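Local coordinates for DUF3861 domain-containing protein (Pectobacterium atrosepticum SCRI1043, PDB 3CJL), which is of unknown function, belongs to the DUF3861 family and forms a two-chain assembly whose subunits are about half helix, at residues Val53-Phe58 and Arg79-Asn84; Phe22-His27 and Met62-Lys67; Met41-Thr44 and Ala50-Val53. All coordinates share one frame; numbering follows the deposited sequence.

Contact 1: residues Val53-Phe58 and Arg79-Asn84; sequences VGLKLF and RAFMMN. With EDO (1,2-ethanediol), chain C.
L55 and M82, a selenomethionine, reach toward each other tip to tip across the gap between two helices. L55 starts from a CB directed at helix 75-86, and its CG stands anti to the backbone N (chi1 -175°), which carries the isobutyl end outward into that gap. CG comes 3.9 Å from the selenium atom SE of M82. CD2 makes the closer approach to the same selenium, 3.7 Å from M82 SE. CD1 also touches M82 SE and in addition meets F81, its distance to F81 CE2 being 3.9 Å; it lies at the rim of that ring, in the ring plane. The chain of M82 is bent at chi2 and chi3, which turns its methyl CE to the ethanediol, 3.7 Å from EDO C2. The bent chain of K56 brings its ammonium to the same small molecule, and NZ donates a hydrogen bond of 3.2 Å to EDO O2. The ethanediol, probably a crystallisation additive, thus bridges a charged tip and a selenomethionine methyl. D28 gives K56 NZ a salt bridge as well. With the axes of the two short segments 13.2 Å apart and crossing at -141°, this is wide, roughly antiparallel helix packing in which long side chains do the touching. Within the same chain F78 and L85 of helix 75-86 add to the cover on L55, K56 lies against helix 30-37, and L57 meets F24 of strand 19-26; F74 of the second subunit stacks on the F81 ring, and F58 of the second subunit packs on L55.

Contact 2: residues Phe22-His27 and Met62-Lys67; sequences FEFSLH and MMQQRK
Q64 brings its side-chain amide up to the end of the F24 ring, NE2 standing 4.3 Å from F24 CZ and approaching the ring obliquely. The same nitrogen lies 4.5 Å from the backbone O of S25, too far for a bond, and the contact is loose van der Waals packing of the amide nitrogen near the ring end and the strand backbone. The pairing is slight: only 82 Å² is buried between the segments. F24 gets there through its first torsion, CG anti to the backbone N (chi1 -160°), which swings the ring from the strand toward the helix. Q64 extends from the last turn of helix 45-64, and Q65 is the first residue to leave helical geometry, with a weak Q65 N to M62 O bond of 3.2 Å at the end. F24 belongs to the second strand of a beta hairpin, strands 4-12 and 19-26, which packs against that long helix. L57, E60 and V61 of helix 45-64 also touch the F24 side chain, while backbone bonds to Y6 hold the F24 position in the sheet. The amide has its own anchors: NE2 of Q64 is hydrogen-bonded to E60 OE2, one turn back, and OE1 to NE2 of Q47 of the second subunit. Farther out, H27, just past the strand, has ND1 hydrogen-bonded to G1 O, and A50 of the second subunit packs on F24.

Contact 3: residues Met41-Thr44 and Ala50-Val53; sequences MDMT and AFMV
Next to the place where M43 meets F51, T44 is held at several atoms: its backbone N is hydrogen-bonded to Q47 OE1, its backbone O to T48 OG1, and its side-chain OG1 caps a backbone N at the start of the helix. T44 therefore sits at the N-cap of helix 45-64. These bonds fix the end of the loop 41-44, from which two selenomethionines turn back to touch the helix about two turns on. M43 comes first. Its chain runs extended to the selenium and then bends at chi3 (-51°), which drops CE toward the F51 side chain; CE lies 3.6 Å from F51 CD2 and 4.0 Å from F51 CG. The approach of this methyl is oblique, and the two side chains cross at about a right angle. SE itself stands above the ring face at a distance, 5.0 Å from the centroid of the F51 ring and 25° off its normal, a Met-aromatic contact made with selenium. M41 comes in beside this pair: its methyl CE rests against M52, 4.5 Å from M52 SE, a looser contact of a methyl with a selenium. Other neighbours enclose the group. L33, L34 and V37 of helix 30-37 touch M52, F81 and L85 touch F51, and F71 of the second subunit meets the F51 ring with the ring planes at about 80°. Beyond the loop, D42 O is hydrogen-bonded to NE2 of H68 of that subunit. Since the loop and helix segments meet through methyls, selenium and an aromatic ring, the contact between them is held by dispersion, while hydrogen bonds from the loop go to the helix start and, at D42 O, to the second subunit.

In the fold
All three contacts use helix 45-64: contact 3 nearest its start, contact 1 in the middle, contact 2 at its end. Contacts 1 and 3 share V53, have centres 11 Å apart and touch through F81 and F51. Contacts 1 and 2, with centres 13 Å apart, meet where L57 packs on F24 and K56 O on L26, and their segments alternate along the chain. Contact 3 is nested in the loop closed by contact 2, 21 Å away between centres and on the opposite side of the chain's centre. The long helix joins the hairpin, the preceding loop and helix 75-86, and every contact borders the second subunit, consistent with one shared packing of fold and dimer.

Contact 1: residues Val53-Phe58 and Arg79-Asn84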
ATOM      1  N   VAL A  53       2.826  -5.358  -0.893  1.00 35.62           N
ATOM      2  CA  VAL A  53       1.378  -5.207  -1.114  1.00 33.98           C
ATOM      3  C   VAL A  53       0.979  -3.736  -1.047  1.00 33.18           C
ATOM      4  O   VAL A  53       0.261  -3.239  -1.918  1.00 33.22           O
ATOM      5  CB  VAL A  53       0.551  -6.028  -0.091  1.00 35.37           C
ATOM      6  CG1 VAL A  53      -0.938  -5.654  -0.140  1.00 34.60           C
ATOM      7  CG2 VAL A  53       0.736  -7.518  -0.346  1.00 33.28           C
ATOM      8  N   GLY A  54       1.451  -3.051  -0.016  1.00 32.85           N
ATOM      9  CA  GLY A  54       1.136  -1.653   0.194  1.00 33.62           C
ATOM     10  C   GLY A  54       1.617  -0.755  -0.916  1.00 32.20           C
ATOM     11  O   GLY A  54       0.852   0.064  -1.415  1.00 32.16           O
ATOM     12  N   LEU A  55       2.875  -0.938  -1.307  1.00 33.10           N
ATOM     13  CA  LEU A  55       3.498  -0.204  -2.422  1.00 34.78           C
ATOM     14  C   LEU A  55       2.793  -0.375  -3.799  1.00 34.90           C
ATOM     15  O   LEU A  55       2.630   0.591  -4.543  1.00 34.25           O
ATOM     16  CB  LEU A  55       4.946  -0.662  -2.541  1.00 33.98           C
ATOM     17  CG  LEU A  55       5.871   0.001  -3.545  1.00 37.82           C
ATOM     18  CD1 LEU A  55       6.060   1.445  -3.163  1.00 43.47           C
ATOM     19  CD2 LEU A  55       7.188  -0.756  -3.561  1.00 36.72           C
ATOM     20  N   LYS A  56       2.434  -1.612  -4.150  1.00 36.12           N
ATOM     21  CA  LYS A  56       1.711  -1.887  -5.388  1.00 35.94           C
ATOM     22  C   LYS A  56       0.291  -1.304  -5.363  1.00 35.94           C
ATOM     23  O   LYS A  56      -0.179  -0.808  -6.371  1.00 39.82           O
ATOM     24  CB  LYS A  56       1.641  -3.387  -5.698  1.00 37.83           C
ATOM     25  CG  LYS A  56       2.960  -4.144  -5.824  1.00 37.80           C
ATOM     26  CD  LYS A  56       4.063  -3.453  -6.617  1.00 46.16           C
ATOM     27  CE  LYS A  56       3.816  -3.437  -8.075  1.00 47.14           C
ATOM     28  NZ  LYS A  56       5.060  -2.902  -8.774  1.00 51.37           N
ATOM     29  N   LEU A  57      -0.386  -1.356  -4.219  1.00 36.58           N
ATOM     30  CA  LEU A  57      -1.712  -0.747  -4.089  1.00 35.92           C
ATOM     31  C   LEU A  57      -1.646   0.757  -4.271  1.00 34.99           C
ATOM     32  O   LEU A  57      -2.332   1.278  -5.125  1.00 35.80           O
ATOM     33  CB  LEU A  57      -2.371  -1.071  -2.742  1.00 35.75           C
ATOM     34  CG  LEU A  57      -2.946  -2.480  -2.576  1.00 43.05           C
ATOM     35  CD1 LEU A  57      -3.409  -2.689  -1.128  1.00 32.91           C
ATOM     36  CD2 LEU A  57      -4.083  -2.736  -3.582  1.00 34.55           C
ATOM     37  N   PHE A  58      -0.811   1.456  -3.502  1.00 35.91           N
ATOM     38  CA  PHE A  58      -0.786   2.921  -3.613  1.00 37.39           C
ATOM     39  C   PHE A  58      -0.098   3.402  -4.893  1.00 35.90           C
ATOM     40  O   PHE A  58      -0.538   4.382  -5.470  1.00 36.77           O
ATOM     41  CB  PHE A  58      -0.387   3.622  -2.281  1.00 42.33           C
ATOM     42  CG  PHE A  58       1.027   4.119  -2.192  1.00 40.77           C
ATOM     43  CD1 PHE A  58       1.374   5.339  -2.752  1.00 47.06           C
ATOM     44  CD2 PHE A  58       1.973   3.446  -1.415  1.00 50.23           C
ATOM     45  CE1 PHE A  58       2.660   5.831  -2.647  1.00 48.69           C
ATOM     46  CE2 PHE A  58       3.270   3.943  -1.276  1.00 45.48           C
ATOM     47  CZ  PHE A  58       3.612   5.134  -1.900  1.00 50.89           C
ATOM     48  N   ARG A  79       9.536   7.343  -8.419  1.00 35.31           N
ATOM     49  CA  ARG A  79      10.212   6.594  -9.461  1.00 37.06           C
ATOM     50  C   ARG A  79      11.655   6.243  -9.075  1.00 33.27           C
ATOM     51  O   ARG A  79      12.101   5.142  -9.335  1.00 32.48           O
ATOM     52  CB  ARG A  79      10.203   7.374 -10.777  1.00 36.89           C
ATOM     53  CG  ARG A  79      10.673   6.525 -11.944  1.00 42.57           C
ATOM     54  CD  ARG A  79      10.239   7.100 -13.307  1.00 44.57           C
ATOM     55  NE  ARG A  79      10.651   6.225 -14.405  1.00 40.87           N
ATOM     56  CZ  ARG A  79      11.904   6.131 -14.848  1.00 43.58           C
ATOM     57  NH1 ARG A  79      12.897   6.848 -14.317  1.00 52.92           N
ATOM     58  NH2 ARG A  79      12.181   5.314 -15.842  1.00 42.40           N
ATOM     59  N   ALA A  80      12.369   7.181  -8.455  1.00 32.77           N
ATOM     60  CA  ALA A  80      13.735   6.941  -7.999  1.00 32.81           C
ATOM     61  C   ALA A  80      13.774   5.855  -6.920  1.00 33.16           C
ATOM     62  O   ALA A  80      14.680   5.026  -6.892  1.00 33.15           O
ATOM     63  CB  ALA A  80      14.370   8.237  -7.482  1.00 33.65           C
ATOM     64  N   PHE A  81      12.780   5.872  -6.039  1.00 33.40           N
ATOM     65  CA  PHE A  81      12.636   4.858  -5.004  1.00 32.49           C
ATOM     66  C   PHE A  81      12.374   3.484  -5.650  1.00 32.05           C
ATOM     67  O   PHE A  81      12.995   2.481  -5.276  1.00 30.17           O
ATOM     68  CB  PHE A  81      11.504   5.261  -4.054  1.00 33.89           C
ATOM     69  CG  PHE A  81      11.162   4.229  -3.033  1.00 31.50           C
ATOM     70  CD1 PHE A  81      11.998   4.011  -1.948  1.00 35.24           C
ATOM     71  CD2 PHE A  81      10.013   3.475  -3.155  1.00 35.91           C
ATOM     72  CE1 PHE A  81      11.668   3.063  -0.983  1.00 35.27           C
ATOM     73  CE2 PHE A  81       9.689   2.525  -2.203  1.00 41.35           C
ATOM     74  CZ  PHE A  81      10.524   2.320  -1.115  1.00 34.75           C
HETATM   75  N   MSE A  82      11.477   3.455  -6.629  1.00 33.40           N
HETATM   76  CA  MSE A  82      11.159   2.220  -7.346  1.00 36.01           C
HETATM   77  C   MSE A  82      12.364   1.662  -8.077  1.00 35.63           C
HETATM   78  O   MSE A  82      12.572   0.461  -8.070  1.00 35.76           O
HETATM   79  CB  MSE A  82      10.039   2.433  -8.362  1.00 38.94           C
HETATM   80  CG  MSE A  82       8.645   2.642  -7.766  1.00 43.39           C
HETATM   81 SE   MSE A  82       8.086   1.278  -6.544  0.75 54.91          SE
HETATM   82  CE  MSE A  82       8.341  -0.278  -7.705  1.00 50.64           C
HETATM   83  N   MSE A  83      13.150   2.535  -8.702  1.00 37.53           N
HETATM   84  CA  MSE A  83      14.349   2.095  -9.412  1.00 41.87           C
HETATM   85  C   MSE A  83      15.393   1.509  -8.471  1.00 38.91           C
HETATM   86  O   MSE A  83      16.040   0.537  -8.821  1.00 38.01           O
HETATM   87  CB  MSE A  83      14.969   3.231 -10.222  1.00 40.67           C
HETATM   88  CG  MSE A  83      14.343   3.427 -11.593  1.00 42.74           C
HETATM   89 SE   MSE A  83      15.102   5.017 -12.412  0.75 60.13          SE
HETATM   90  CE  MSE A  83      16.916   4.889 -11.850  1.00 37.90           C
ATOM     91  N   ASN A  84      15.562   2.101  -7.293  1.00 39.28           N
ATOM     92  CA  ASN A  84      16.474   1.549  -6.294  1.00 39.86           C
ATOM     93  C   ASN A  84      16.001   0.187  -5.761  1.00 40.16           C
ATOM     94  O   ASN A  84      16.826  -0.698  -5.548  1.00 41.13           O
ATOM     95  CB  ASN A  84      16.689   2.518  -5.144  1.00 40.81           C
ATOM     96  CG  ASN A  84      17.728   2.018  -4.164  1.00 43.17           C
ATOM     97  OD1 ASN A  84      18.911   1.972  -4.484  1.00 53.76           O
ATOM     98  ND2 ASN A  84      17.290   1.623  -2.973  1.00 45.33           N
TER
HETATM   99  C1  EDO C  88       9.835  -5.025  -7.930  1.00 62.28           C
HETATM  100  O1  EDO C  88      10.618  -4.888  -6.734  1.00 63.21           O
HETATM  101  C2  EDO C  88       8.793  -3.909  -8.008  1.00 61.25           C
HETATM  102  O2  EDO C  88       7.965  -4.060  -9.176  1.00 58.45           O

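Contact 2: residues Phe22-His27 and Met62-Lys67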
ATOM      1  N   PHE A  22     -12.882  -4.478  -1.488  1.00 32.15           N
ATOM      2  CA  PHE A  22     -12.928  -3.839  -2.794  1.00 32.45           C
ATOM      3  C   PHE A  22     -12.131  -4.609  -3.831  1.00 31.59           C
ATOM      4  O   PHE A  22     -11.202  -5.341  -3.500  1.00 31.23           O
ATOM      5  CB  PHE A  22     -12.446  -2.379  -2.702  1.00 33.33           C
ATOM      6  CG  PHE A  22     -11.027  -2.228  -2.255  1.00 33.15           C
ATOM      7  CD1 PHE A  22     -10.706  -2.274  -0.917  1.00 32.90           C
ATOM      8  CD2 PHE A  22     -10.005  -2.024  -3.179  1.00 33.98           C
ATOM      9  CE1 PHE A  22      -9.392  -2.122  -0.487  1.00 35.53           C
ATOM     10  CE2 PHE A  22      -8.708  -1.876  -2.753  1.00 37.18           C
ATOM     11  CZ  PHE A  22      -8.405  -1.930  -1.394  1.00 32.80           C
ATOM     12  N   GLU A  23     -12.541  -4.468  -5.081  1.00 31.54           N
ATOM     13  CA  GLU A  23     -11.837  -5.091  -6.186  1.00 34.14           C
ATOM     14  C   GLU A  23     -10.753  -4.133  -6.631  1.00 33.18           C
ATOM     15  O   GLU A  23     -10.947  -2.918  -6.636  1.00 31.78           O
ATOM     16  CB  GLU A  23     -12.740  -5.370  -7.357  1.00 34.13           C
ATOM     17  CG  GLU A  23     -12.004  -5.954  -8.552  1.00 37.43           C
ATOM     18  CD  GLU A  23     -12.942  -6.266  -9.678  1.00 37.13           C
ATOM     19  OE1 GLU A  23     -13.615  -7.293  -9.591  1.00 39.64           O
ATOM     20  OE2 GLU A  23     -13.002  -5.483 -10.638  1.00 42.48           O
ATOM     21  N   PHE A  24      -9.610  -4.683  -6.993  1.00 32.78           N
ATOM     22  CA  PHE A  24      -8.539  -3.855  -7.480  1.00 35.36           C
ATOM     23  C   PHE A  24      -7.668  -4.562  -8.493  1.00 33.46           C
ATOM     24  O   PHE A  24      -7.399  -5.740  -8.369  1.00 33.76           O
ATOM     25  CB  PHE A  24      -7.727  -3.318  -6.312  1.00 38.80           C
ATOM     26  CG  PHE A  24      -6.938  -2.116  -6.668  1.00 42.61           C
ATOM     27  CD1 PHE A  24      -7.597  -0.947  -7.082  1.00 43.59           C
ATOM     28  CD2 PHE A  24      -5.550  -2.141  -6.609  1.00 39.93           C
ATOM     29  CE1 PHE A  24      -6.865   0.189  -7.458  1.00 44.20           C
ATOM     30  CE2 PHE A  24      -4.818  -1.016  -6.955  1.00 44.74           C
ATOM     31  CZ  PHE A  24      -5.480   0.150  -7.388  1.00 44.55           C
ATOM     32  N   SER A  25      -7.262  -3.822  -9.515  1.00 31.93           N
ATOM     33  CA  SER A  25      -6.475  -4.362 -10.608  1.00 34.77           C
ATOM     34  C   SER A  25      -5.042  -3.827 -10.515  1.00 34.30           C
ATOM     35  O   SER A  25      -4.874  -2.647 -10.298  1.00 33.67           O
ATOM     36  CB  SER A  25      -7.118  -3.955 -11.936  1.00 34.05           C
ATOM     37  OG  SER A  25      -6.379  -4.455 -13.033  1.00 43.66           O
ATOM     38  N   LEU A  26      -4.044  -4.706 -10.637  1.00 33.90           N
ATOM     39  CA  LEU A  26      -2.632  -4.318 -10.675  1.00 35.58           C
ATOM     40  C   LEU A  26      -2.074  -4.807 -11.988  1.00 35.19           C
ATOM     41  O   LEU A  26      -2.451  -5.869 -12.466  1.00 34.76           O
ATOM     42  CB  LEU A  26      -1.809  -4.954  -9.542  1.00 35.85           C
ATOM     43  CG  LEU A  26      -2.229  -4.700  -8.091  1.00 42.78           C
ATOM     44  CD1 LEU A  26      -1.411  -5.582  -7.159  1.00 41.67           C
ATOM     45  CD2 LEU A  26      -2.108  -3.221  -7.701  1.00 43.62           C
ATOM     46  N   HIS A  27      -1.128  -4.057 -12.531  1.00 35.29           N
ATOM     47  CA  HIS A  27      -0.457  -4.410 -13.781  1.00 34.90           C
ATOM     48  C   HIS A  27       0.834  -5.197 -13.613  1.00 36.47           C
ATOM     49  O   HIS A  27       1.701  -5.178 -14.478  1.00 37.84           O
ATOM     50  CB  HIS A  27      -0.273  -3.157 -14.597  1.00 33.97           C
ATOM     51  CG  HIS A  27      -1.568  -2.607 -15.046  1.00 37.14           C
ATOM     52  ND1 HIS A  27      -2.290  -3.203 -16.053  1.00 43.58           N
ATOM     53  CD2 HIS A  27      -2.334  -1.606 -14.565  1.00 39.08           C
ATOM     54  CE1 HIS A  27      -3.421  -2.552 -16.211  1.00 38.86           C
ATOM     55  NE2 HIS A  27      -3.471  -1.574 -15.326  1.00 40.90           N
HETATM   56  N   MSE A  62      -1.616   6.019  -7.999  1.00 38.11           N
HETATM   57  CA  MSE A  62      -0.857   7.146  -8.520  1.00 43.14           C
HETATM   58  C   MSE A  62      -0.633   7.042 -10.040  1.00 39.16           C
HETATM   59  O   MSE A  62      -0.690   8.061 -10.718  1.00 37.81           O
HETATM   60  CB  MSE A  62       0.464   7.284  -7.771  1.00 40.27           C
HETATM   61  CG  MSE A  62       0.235   7.665  -6.317  1.00 51.03           C
HETATM   62 SE   MSE A  62       1.843   8.185  -5.340  0.75 56.31          SE
HETATM   63  CE  MSE A  62       3.101   6.900  -6.103  1.00 46.01           C
HETATM   64  N   MSE A  63      -0.403   5.838 -10.566  1.00 39.50           N
HETATM   65  CA  MSE A  63      -0.325   5.630 -12.029  1.00 42.06           C
HETATM   66  C   MSE A  63      -1.635   6.048 -12.700  1.00 41.64           C
HETATM   67  O   MSE A  63      -1.623   6.651 -13.753  1.00 41.93           O
HETATM   68  CB  MSE A  63      -0.111   4.154 -12.413  1.00 43.86           C
HETATM   69  CG  MSE A  63       1.200   3.487 -12.048  1.00 50.98           C
HETATM   70 SE   MSE A  63       2.741   4.563 -12.365  0.75 74.59          SE
HETATM   71  CE  MSE A  63       3.054   5.279 -10.435  1.00 56.92           C
ATOM     72  N   GLN A  64      -2.758   5.696 -12.075  1.00 41.63           N
ATOM     73  CA  GLN A  64      -4.087   6.057 -12.594  1.00 42.16           C
ATOM     74  C   GLN A  64      -4.417   7.541 -12.445  1.00 42.44           C
ATOM     75  O   GLN A  64      -5.202   8.071 -13.214  1.00 42.82           O
ATOM     76  CB  GLN A  64      -5.151   5.227 -11.895  1.00 40.34           C
ATOM     77  CG  GLN A  64      -5.032   3.749 -12.207  1.00 40.04           C
ATOM     78  CD  GLN A  64      -5.981   2.904 -11.405  1.00 43.15           C
ATOM     79  OE1 GLN A  64      -6.920   3.409 -10.807  1.00 48.83           O
ATOM     80  NE2 GLN A  64      -5.737   1.601 -11.387  1.00 45.41           N
ATOM     81  N   GLN A  65      -3.817   8.199 -11.455  1.00 43.79           N
ATOM     82  CA  GLN A  65      -4.083   9.606 -11.140  1.00 44.43           C
ATOM     83  C   GLN A  65      -2.815  10.451 -11.312  1.00 43.75           C
ATOM     84  O   GLN A  65      -2.548  11.336 -10.506  1.00 41.84           O
ATOM     85  CB  GLN A  65      -4.616   9.699  -9.697  1.00 44.34           C
ATOM     86  CG  GLN A  65      -5.946   8.972  -9.460  1.00 47.15           C
ATOM     87  CD  GLN A  65      -7.158   9.715 -10.021  1.00 52.04           C
ATOM     88  OE1 GLN A  65      -7.894   9.190 -10.848  1.00 57.39           O
ATOM     89  NE2 GLN A  65      -7.365  10.935  -9.567  1.00 54.58           N
ATOM     90  N   ARG A  66      -2.064  10.187 -12.388  1.00 45.64           N
ATOM     91  CA  ARG A  66      -0.771  10.839 -12.686  1.00 46.12           C
ATOM     92  C   ARG A  66      -0.825  12.375 -12.682  1.00 44.43           C
ATOM     93  O   ARG A  66       0.101  13.018 -12.200  1.00 42.02           O
ATOM     94  CB  ARG A  66      -0.233  10.341 -14.053  1.00 46.08           C
ATOM     95  CG  ARG A  66       1.168  10.850 -14.416  1.00 49.79           C
ATOM     96  CD  ARG A  66       1.768  10.235 -15.716  1.00 50.50           C
ATOM     97  NE  ARG A  66       1.864   8.783 -15.612  1.00 53.14           N
ATOM     98  CZ  ARG A  66       2.743   8.122 -14.855  1.00 54.85           C
ATOM     99  NH1 ARG A  66       3.663   8.758 -14.113  1.00 51.55           N
ATOM    100  NH2 ARG A  66       2.697   6.796 -14.837  1.00 53.20           N
ATOM    101  N   LYS A  67      -1.910  12.930 -13.225  1.00 46.17           N
ATOM    102  CA  LYS A  67      -2.118  14.389 -13.360  1.00 47.80           C
ATOM    103  C   LYS A  67      -2.581  15.108 -12.074  1.00 47.52           C
ATOM    104  O   LYS A  67      -2.603  16.339 -12.016  1.00 46.80           O
ATOM    105  CB  LYS A  67      -3.128  14.668 -14.487  1.00 48.57           C
TER

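Contact 3: residues Met41-Thr44 and Ala50-Val53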
HETATM    1  N   MSE A  41      14.958  -8.485   0.190  1.00 61.08           N
HETATM    2  CA  MSE A  41      14.816  -7.099   0.653  1.00 61.39           C
HETATM    3  C   MSE A  41      15.572  -6.746   1.929  1.00 58.71           C
HETATM    4  O   MSE A  41      15.600  -5.573   2.301  1.00 58.75           O
HETATM    5  CB  MSE A  41      13.320  -6.730   0.791  1.00 63.36           C
HETATM    6  CG  MSE A  41      12.563  -6.711  -0.534  1.00 66.07           C
HETATM    7 SE   MSE A  41      13.368  -5.450  -1.804  0.75 75.40          SE
HETATM    8  CE  MSE A  41      12.483  -6.053  -3.432  1.00 73.83           C
ATOM      9  N   ASP A  42      16.191  -7.733   2.575  1.00 56.01           N
ATOM     10  CA  ASP A  42      16.927  -7.524   3.829  1.00 53.15           C
ATOM     11  C   ASP A  42      15.946  -7.095   4.950  1.00 51.57           C
ATOM     12  O   ASP A  42      16.213  -6.183   5.742  1.00 50.81           O
ATOM     13  CB  ASP A  42      18.065  -6.516   3.600  1.00 53.78           C
ATOM     14  CG  ASP A  42      19.159  -6.598   4.639  1.00 58.13           C
ATOM     15  OD1 ASP A  42      19.144  -7.512   5.494  1.00 65.63           O
ATOM     16  OD2 ASP A  42      20.051  -5.726   4.590  1.00 62.02           O
HETATM   17  N   MSE A  43      14.794  -7.771   4.962  1.00 49.31           N
HETATM   18  CA  MSE A  43      13.712  -7.585   5.932  1.00 48.90           C
HETATM   19  C   MSE A  43      13.126  -8.955   6.189  1.00 44.71           C
HETATM   20  O   MSE A  43      13.467  -9.911   5.495  1.00 45.06           O
HETATM   21  CB  MSE A  43      12.592  -6.708   5.363  1.00 47.05           C
HETATM   22  CG  MSE A  43      13.031  -5.338   4.897  1.00 50.57           C
HETATM   23 SE   MSE A  43      11.547  -4.216   4.297  0.75 55.47          SE
HETATM   24  CE  MSE A  43      10.707  -5.373   3.088  1.00 48.06           C
ATOM     25  N   THR A  44      12.221  -9.043   7.158  1.00 42.72           N
ATOM     26  CA  THR A  44      11.563 -10.304   7.488  1.00 41.32           C
ATOM     27  C   THR A  44      10.503 -10.576   6.423  1.00 40.54           C
ATOM     28  O   THR A  44      10.101  -9.641   5.741  1.00 42.03           O
ATOM     29  CB  THR A  44      10.912 -10.249   8.881  1.00 41.33           C
ATOM     30  OG1 THR A  44       9.955  -9.192   8.913  1.00 39.72           O
ATOM     31  CG2 THR A  44      11.969 -10.002   9.968  1.00 37.76           C
ATOM     32  N   ALA A  50       3.997  -7.169   3.464  1.00 35.61           N
ATOM     33  CA  ALA A  50       3.217  -5.936   3.737  1.00 35.32           C
ATOM     34  C   ALA A  50       3.692  -4.724   2.904  1.00 32.07           C
ATOM     35  O   ALA A  50       2.912  -3.990   2.335  1.00 31.45           O
ATOM     36  CB  ALA A  50       3.278  -5.593   5.254  1.00 31.97           C
ATOM     37  N   PHE A  51       4.996  -4.545   2.856  1.00 33.64           N
ATOM     38  CA  PHE A  51       5.641  -3.473   2.110  1.00 35.58           C
ATOM     39  C   PHE A  51       5.319  -3.552   0.627  1.00 35.66           C
ATOM     40  O   PHE A  51       4.932  -2.549   0.029  1.00 37.11           O
ATOM     41  CB  PHE A  51       7.159  -3.502   2.419  1.00 39.62           C
ATOM     42  CG  PHE A  51       8.033  -2.943   1.364  1.00 41.55           C
ATOM     43  CD1 PHE A  51       8.197  -1.586   1.213  1.00 48.33           C
ATOM     44  CD2 PHE A  51       8.742  -3.789   0.540  1.00 47.18           C
ATOM     45  CE1 PHE A  51       9.034  -1.107   0.215  1.00 47.08           C
ATOM     46  CE2 PHE A  51       9.562  -3.299  -0.432  1.00 49.48           C
ATOM     47  CZ  PHE A  51       9.702  -1.966  -0.591  1.00 45.88           C
HETATM   48  N   MSE A  52       5.445  -4.740   0.050  1.00 37.22           N
HETATM   49  CA  MSE A  52       5.185  -4.955  -1.378  1.00 37.17           C
HETATM   50  C   MSE A  52       3.712  -4.829  -1.732  1.00 36.44           C
HETATM   51  O   MSE A  52       3.375  -4.224  -2.734  1.00 36.71           O
HETATM   52  CB  MSE A  52       5.736  -6.308  -1.805  1.00 38.49           C
HETATM   53  CG  MSE A  52       7.284  -6.342  -1.838  1.00 47.50           C
HETATM   54 SE   MSE A  52       8.115  -5.132  -3.177  0.75 54.85          SE
HETATM   55  CE  MSE A  52       6.878  -5.548  -4.605  1.00 45.84           C
ATOM     56  N   VAL A  53       2.826  -5.358  -0.893  1.00 35.62           N
ATOM     57  CA  VAL A  53       1.378  -5.207  -1.114  1.00 33.98           C
ATOM     58  C   VAL A  53       0.979  -3.736  -1.047  1.00 33.18           C
ATOM     59  O   VAL A  53       0.261  -3.239  -1.918  1.00 33.22           O
ATOM     60  CB  VAL A  53       0.551  -6.028  -0.091  1.00 35.37           C
ATOM     61  CG1 VAL A  53      -0.938  -5.654  -0.140  1.00 34.60           C
ATOM     62  CG2 VAL A  53       0.736  -7.518  -0.346  1.00 33.28           C
TER